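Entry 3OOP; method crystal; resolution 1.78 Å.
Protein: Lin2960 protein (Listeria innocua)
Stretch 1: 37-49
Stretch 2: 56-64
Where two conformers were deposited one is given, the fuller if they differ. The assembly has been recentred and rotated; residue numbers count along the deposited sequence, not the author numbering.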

# COMPACT_ATOMS: atom_id res chain seq x y z
N PRO A 37 19.52 -8.87 -9.91
CA PRO A 37 18.22 -8.15 -9.95
C PRO A 37 18.30 -6.68 -10.38
O PRO A 37 17.50 -6.25 -11.22
CB PRO A 37 17.72 -8.24 -8.51
CG PRO A 37 18.33 -9.44 -7.96
CD PRO A 37 19.62 -9.71 -8.70
N GLU A 38 19.24 -5.92 -9.82
CA GLU A 38 19.38 -4.50 -10.16
C GLU A 38 19.90 -4.31 -11.59
O GLU A 38 19.52 -3.37 -12.29
CB GLU A 38 20.25 -3.75 -9.13
CG GLU A 38 21.74 -4.10 -9.16
CD GLU A 38 22.61 -3.22 -8.27
OE1 GLU A 38 23.81 -3.54 -8.14
OE2 GLU A 38 22.10 -2.23 -7.69
N GLN A 39 20.77 -5.23 -12.03
CA GLN A 39 21.26 -5.23 -13.41
C GLN A 39 20.11 -5.56 -14.35
O GLN A 39 20.03 -5.01 -15.45
CB GLN A 39 22.41 -6.23 -13.57
CG GLN A 39 23.71 -5.77 -12.92
CD GLN A 39 24.69 -6.90 -12.71
OE1 GLN A 39 24.51 -8.01 -13.23
NE2 GLN A 39 25.74 -6.64 -11.94
N TRP A 40 19.24 -6.46 -13.92
CA TRP A 40 18.08 -6.84 -14.72
C TRP A 40 17.13 -5.66 -14.90
O TRP A 40 16.65 -5.42 -16.00
CB TRP A 40 17.37 -8.03 -14.10
CG TRP A 40 16.02 -8.35 -14.70
CD1 TRP A 40 14.83 -8.38 -14.04
CD2 TRP A 40 15.73 -8.69 -16.06
NE1 TRP A 40 13.82 -8.73 -14.89
CE2 TRP A 40 14.33 -8.91 -16.14
CE3 TRP A 40 16.51 -8.81 -17.22
CZ2 TRP A 40 13.70 -9.27 -17.34
CZ3 TRP A 40 15.87 -9.16 -18.42
CH2 TRP A 40 14.47 -9.38 -18.46
N SER A 41 16.89 -4.92 -13.82
CA SER A 41 16.02 -3.74 -13.91
C SER A 41 16.48 -2.80 -15.01
O SER A 41 15.68 -2.33 -15.82
CB SER A 41 15.97 -2.98 -12.58
OG SER A 41 15.40 -3.81 -11.58
N VAL A 42 17.78 -2.53 -15.03
CA VAL A 42 18.35 -1.62 -16.02
C VAL A 42 18.31 -2.24 -17.42
O VAL A 42 17.88 -1.59 -18.37
CB VAL A 42 19.76 -1.13 -15.61
CG1 VAL A 42 20.38 -0.33 -16.73
CG2 VAL A 42 19.66 -0.26 -14.35
N LEU A 43 18.74 -3.49 -17.54
CA LEU A 43 18.71 -4.21 -18.83
C LEU A 43 17.33 -4.25 -19.45
O LEU A 43 17.18 -3.95 -20.65
CB LEU A 43 19.20 -5.65 -18.66
CG LEU A 43 20.61 -6.08 -19.00
CD1 LEU A 43 20.69 -7.60 -18.84
CD2 LEU A 43 21.02 -5.67 -20.43
N GLU A 44 16.33 -4.64 -18.65
CA GLU A 44 14.92 -4.69 -19.07
C GLU A 44 14.46 -3.33 -19.58
O GLU A 44 13.76 -3.23 -20.60
CB GLU A 44 14.06 -5.16 -17.88
CG GLU A 44 12.58 -4.77 -17.94
CD GLU A 44 11.94 -4.69 -16.56
OE1 GLU A 44 11.39 -3.62 -16.21
OE2 GLU A 44 12.00 -5.69 -15.81
N GLY A 45 14.83 -2.27 -18.85
CA GLY A 45 14.47 -0.90 -19.23
C GLY A 45 15.11 -0.51 -20.55
O GLY A 45 14.48 0.12 -21.39
N ILE A 46 16.38 -0.88 -20.72
CA ILE A 46 17.06 -0.63 -21.99
C ILE A 46 16.39 -1.39 -23.14
O ILE A 46 16.09 -0.80 -24.17
CB ILE A 46 18.59 -0.92 -21.90
CG1 ILE A 46 19.24 0.02 -20.88
CG2 ILE A 46 19.25 -0.73 -23.27
CD1 ILE A 46 20.72 -0.30 -20.54
N GLU A 47 16.13 -2.68 -22.94
CA GLU A 47 15.45 -3.48 -23.98
C GLU A 47 14.13 -2.84 -24.36
O GLU A 47 13.81 -2.76 -25.53
CB GLU A 47 15.23 -4.93 -23.53
CG GLU A 47 14.77 -5.90 -24.65
CD GLU A 47 13.31 -5.73 -25.06
OE1 GLU A 47 12.46 -5.38 -24.19
OE2 GLU A 47 13.00 -5.95 -26.26
N ALA A 48 13.37 -2.36 -23.37
CA ALA A 48 12.02 -1.83 -23.64
C ALA A 48 12.03 -0.48 -24.35
O ALA A 48 11.01 -0.09 -24.95
CB ALA A 48 11.22 -1.75 -22.33
N ASN A 49 13.16 0.22 -24.30
CA ASN A 49 13.27 1.60 -24.77
C ASN A 49 14.40 1.95 -25.75
O ASN A 49 14.50 3.10 -26.17
CB ASN A 49 13.41 2.53 -23.57
CG ASN A 49 12.19 2.57 -22.71
OD1 ASN A 49 11.25 3.32 -22.98
ND2 ASN A 49 12.19 1.78 -21.64
N GLU A 56 17.00 8.94 -18.93
CA GLU A 56 15.68 8.30 -19.01
C GLU A 56 15.61 6.92 -18.35
O GLU A 56 14.55 6.52 -17.89
CB GLU A 56 15.18 8.23 -20.46
CG GLU A 56 14.75 9.59 -21.05
CD GLU A 56 13.52 10.20 -20.37
OE1 GLU A 56 12.66 9.44 -19.87
OE2 GLU A 56 13.41 11.45 -20.35
N ILE A 57 16.73 6.20 -18.29
CA ILE A 57 16.75 4.91 -17.59
C ILE A 57 16.55 5.08 -16.08
O ILE A 57 15.84 4.29 -15.45
CB ILE A 57 18.01 4.06 -17.89
CG1 ILE A 57 17.82 3.32 -19.21
CG2 ILE A 57 18.26 3.01 -16.80
CD1 ILE A 57 16.67 2.28 -19.18
N ALA A 58 17.17 6.13 -15.53
CA ALA A 58 16.98 6.49 -14.13
C ALA A 58 15.50 6.68 -13.81
O ALA A 58 14.98 6.10 -12.86
CB ALA A 58 17.77 7.76 -13.81
N LEU A 59 14.82 7.48 -14.64
CA LEU A 59 13.38 7.71 -14.49
C LEU A 59 12.57 6.41 -14.62
O LEU A 59 11.68 6.13 -13.80
CB LEU A 59 12.90 8.75 -15.50
CG LEU A 59 12.88 10.23 -15.12
CD1 LEU A 59 14.25 10.78 -14.70
CD2 LEU A 59 12.31 11.05 -16.28
N TRP A 60 12.89 5.62 -15.64
CA TRP A 60 12.22 4.35 -15.88
C TRP A 60 12.35 3.39 -14.70
O TRP A 60 11.38 2.75 -14.30
CB TRP A 60 12.76 3.69 -17.15
CG TRP A 60 12.07 2.42 -17.53
CD1 TRP A 60 12.36 1.16 -17.09
CD2 TRP A 60 10.97 2.28 -18.44
NE1 TRP A 60 11.51 0.24 -17.67
CE2 TRP A 60 10.64 0.91 -18.49
CE3 TRP A 60 10.22 3.19 -19.20
CZ2 TRP A 60 9.60 0.41 -19.30
CZ3 TRP A 60 9.18 2.70 -19.99
CH2 TRP A 60 8.89 1.32 -20.04
N THR A 61 13.56 3.27 -14.14
CA THR A 61 13.80 2.29 -13.09
C THR A 61 13.60 2.89 -11.71
O THR A 61 13.52 2.16 -10.72
CB THR A 61 15.24 1.73 -13.16
OG1 THR A 61 16.17 2.80 -13.00
CG2 THR A 61 15.50 1.05 -14.50
N LYS A 62 13.52 4.23 -11.65
CA LYS A 62 13.46 4.97 -10.38
C LYS A 62 14.70 4.73 -9.51
O LYS A 62 14.61 4.47 -8.31
CB LYS A 62 12.16 4.65 -9.62
CG LYS A 62 10.95 5.32 -10.23
CD LYS A 62 9.64 4.73 -9.74
CE LYS A 62 9.10 3.70 -10.72
NZ LYS A 62 7.71 3.29 -10.37
N LYS A 63 15.86 4.82 -10.15
CA LYS A 63 17.15 4.77 -9.47
C LYS A 63 17.83 6.11 -9.69
O LYS A 63 17.52 6.82 -10.65
CB LYS A 63 18.01 3.63 -10.02
CG LYS A 63 17.38 2.24 -9.87
CD LYS A 63 18.27 1.15 -10.46
CE LYS A 63 17.56 -0.20 -10.50
NZ LYS A 63 17.34 -0.82 -9.15
N ASP A 64 18.76 6.49 -8.81
CA ASP A 64 19.43 7.78 -8.98
C ASP A 64 20.57 7.72 -10.01
O ASP A 64 21.02 6.63 -10.39
CB ASP A 64 19.88 8.37 -7.64
CG ASP A 64 20.86 7.50 -6.88
OD1 ASP A 64 21.65 6.77 -7.52
OD2 ASP A 64 20.87 7.56 -5.63
O HOH W 1 19.74 -0.74 -7.40
O HOH W 2 13.05 -1.92 -15.66

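The two helices, 37-49 and 56-61, cross with an angle of 114° between their N-to-C directions and a closest axial approach of 9.7 Å. No direct hydrogen bond joins the stretches; packing and two bridging waters make the contact.

E38 meets the far end of K63. Its backbone O lies 4.1 Å from K63 CE, and its carboxylate is linked to the lysine through water 1, which donates to E38 OE2 (2.8 Å) and accepts from K63 NZ (3.0 Å). K63 is able to reach this point because its side chain runs out with chi2 and chi3 both t.

S41 marks one of the two places of closest backbone approach, with S41 CA 6.5 Å from T61 CA. With chi1 at -64° (m), its hydroxyl turns back along its own helix and donates to the carbonyl of P37 (S41 OG to P37 O, 3.2 Å), while S41 CB packs against K63 CE at 3.8 Å. The carbonyl oxygen S41 O is 3.6 Å from T61 CG2. T61 likewise spends its hydroxyl within its own helix, T61 OG1 donating to I57 O at 2.9 Å, and it is the methyl that faces stretch 1.

V42, one turn after E38, adds apolar packing: its CG1 is 4.0 Å from I57 CG2. The CA-to-CB bond of E44 points sideways to stretch 2, but the end of its side chain comes nearer, placing E44 OE1 at the edge of the W60 ring, 4.1 Å from W60 NE1. Water 2 sits to the side of this pair and bridges it, donating to E44 OE1 (2.4 Å, a very short distance) and to S41 O (2.7 Å) and accepting a weak bond from W60 NE1 (3.3 Å).

G45 is the second close point, with G45 CA 6.5 Å from I57 CA. An ideal CB here would point toward stretch 2 and lie 2.9 Å from W60 CD1, a clash, and a tight 3.0 Å from I57 CD1. Without one, G45 CA approaches W60 NE1 to 3.5 Å and G45 C approaches I57 CD1 to the same distance. I46 points away at CA-to-CB, yet its CG1 still lies 3.8 Å from I57 CD1.

The last residues complete the pocket of E44, G45, A48 and N49 that receives W60 as a knob. A48 CB touches W60 CZ2 at 4.1 Å. N49 sets its amide over one face of the indole, N49 ND2 lying 3.4 Å from W60 CE3; that same nitrogen donates to G45 O (2.8 Å, 172°), a nearly linear bond that anchors the amide to its own helix.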